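Local coordinates for protein transcriptional regulator, TetR family (Legionella pneumophila subsp. pneumophila str. Philadelphia 1, PDB 3ON4) that probably binds DNA through a helix-turn-helix motif and regulates transcription, as a two-chain member of the TetR family, at residues 26-31 and 52-57. Sequence-based numbering, arbitrary orientation.
Sequences DGYNAF and PSKEDL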
# COMPACT_ATOMS: atom_id res chain seq x y z
N ASP A 26 11.67 -2.94 -3.32
CA ASP A 26 11.13 -3.61 -4.52
C ASP A 26 10.03 -4.60 -4.26
O ASP A 26 9.24 -4.91 -5.18
CB ASP A 26 12.24 -4.38 -5.23
CG ASP A 26 13.34 -3.48 -5.76
OD1 ASP A 26 13.13 -2.26 -5.99
OD2 ASP A 26 14.46 -4.01 -5.95
N GLY A 27 9.98 -5.14 -3.04
CA GLY A 27 8.94 -6.10 -2.66
C GLY A 27 9.46 -7.52 -2.65
O GLY A 27 10.39 -7.84 -3.38
N TYR A 28 8.85 -8.36 -1.83
CA TYR A 28 9.27 -9.75 -1.61
C TYR A 28 9.35 -10.59 -2.87
O TYR A 28 10.22 -11.41 -2.99
CB TYR A 28 8.29 -10.41 -0.64
CG TYR A 28 8.60 -11.84 -0.25
CD1 TYR A 28 9.57 -12.13 0.72
CD2 TYR A 28 7.93 -12.90 -0.82
CE1 TYR A 28 9.85 -13.44 1.10
CE2 TYR A 28 8.21 -14.21 -0.45
CZ TYR A 28 9.18 -14.46 0.52
OH TYR A 28 9.44 -15.76 0.88
N ASN A 29 8.41 -10.41 -3.80
CA ASN A 29 8.40 -11.17 -5.05
C ASN A 29 9.32 -10.59 -6.15
O ASN A 29 9.30 -11.04 -7.31
CB ASN A 29 6.96 -11.29 -5.58
CG ASN A 29 6.07 -12.11 -4.65
OD1 ASN A 29 6.50 -13.16 -4.14
ND2 ASN A 29 4.84 -11.64 -4.43
N ALA A 30 10.10 -9.58 -5.79
CA ALA A 30 11.01 -8.93 -6.70
C ALA A 30 12.45 -8.93 -6.19
O ALA A 30 13.25 -8.08 -6.61
CB ALA A 30 10.56 -7.49 -6.93
N PHE A 31 12.82 -9.82 -5.28
CA PHE A 31 14.23 -10.05 -5.00
C PHE A 31 14.45 -11.54 -4.88
O PHE A 31 13.51 -12.31 -4.68
CB PHE A 31 14.68 -9.34 -3.73
CG PHE A 31 14.42 -10.15 -2.48
CD1 PHE A 31 13.16 -10.20 -1.92
CD2 PHE A 31 15.44 -10.91 -1.91
CE1 PHE A 31 12.90 -10.98 -0.79
CE2 PHE A 31 15.19 -11.71 -0.78
CZ PHE A 31 13.92 -11.73 -0.22
N PRO A 52 16.93 -21.89 4.66
CA PRO A 52 16.82 -22.93 3.63
C PRO A 52 15.86 -22.56 2.50
O PRO A 52 16.09 -22.93 1.35
CB PRO A 52 16.32 -24.16 4.42
CG PRO A 52 16.80 -23.94 5.79
CD PRO A 52 16.85 -22.45 6.02
N SER A 53 14.80 -21.83 2.83
CA SER A 53 13.85 -21.39 1.83
C SER A 53 13.72 -19.88 1.89
O SER A 53 14.00 -19.27 2.91
CB SER A 53 12.49 -22.05 2.08
OG SER A 53 11.89 -21.52 3.24
N LYS A 54 13.28 -19.28 0.80
CA LYS A 54 12.98 -17.85 0.83
C LYS A 54 12.00 -17.53 1.95
O LYS A 54 12.15 -16.50 2.62
CB LYS A 54 12.42 -17.39 -0.50
CG LYS A 54 12.35 -15.89 -0.71
CD LYS A 54 11.83 -15.60 -2.10
CE LYS A 54 11.74 -14.14 -2.37
NZ LYS A 54 11.27 -13.83 -3.76
N GLU A 55 11.02 -18.41 2.17
CA GLU A 55 10.04 -18.24 3.25
C GLU A 55 10.69 -18.02 4.61
O GLU A 55 10.27 -17.14 5.38
CB GLU A 55 9.08 -19.44 3.32
CG GLU A 55 8.11 -19.47 4.49
CD GLU A 55 7.15 -20.67 4.46
OE1 GLU A 55 7.07 -21.39 3.43
OE2 GLU A 55 6.46 -20.88 5.46
N ASP A 56 11.70 -18.84 4.91
CA ASP A 56 12.43 -18.71 6.17
C ASP A 56 13.03 -17.32 6.37
O ASP A 56 13.01 -16.78 7.47
CB ASP A 56 13.53 -19.76 6.27
CG ASP A 56 12.98 -21.18 6.35
OD1 ASP A 56 12.11 -21.44 7.18
OD2 ASP A 56 13.44 -22.03 5.58
N LEU A 57 13.56 -16.76 5.28
CA LEU A 57 14.15 -15.43 5.33
C LEU A 57 13.03 -14.40 5.51
O LEU A 57 13.17 -13.50 6.35
CB LEU A 57 14.97 -15.13 4.07
CG LEU A 57 15.55 -13.72 3.94
CD1 LEU A 57 16.45 -13.40 5.14
CD2 LEU A 57 16.33 -13.58 2.62
O HOH W 1 8.87 -14.73 -4.51
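Lys54 NZ is gripped by three oxygen acceptors. Lys54 NZ donates to Tyr28 O (2.7 Å) and to Phe31 O (2.9 Å). The Phe31 bond is close to straight at the carbonyl (C=O...N 169°); the Tyr28 bond is more bent (155°). The third acceptor is a water, which in turn donates to Asn29 OD1. The Lys54 chain is fully extended, with CG anti to the backbone N (chi1 -167°), and this carries the ammonium across to the loop. On the way it lies in the angle between two aromatic rings, with a face of each turned to it. Lys54 CE sits over the centre of the Tyr28 ring, 3.9 Å from its centroid, and also over a face of Phe31. Both contacts are CH-pi, and NZ adds cation-pi contacts to both rings. These two segments flank the predicted helix-turn-helix of a TetR-type DNA-binding domain. The lysine joins the loop after helix 11-26 to the first turn of helix 54-77. Ser53, at the N-cap, and Asp56 form a capping box there. Nearby, Leu57 CD2 meets the Phe31 ring edge at CE2, 4.0 Å away. Leu57 also packs on helix 11-26. Asn29 ND2 is hydrogen-bonded to Ser118 OG.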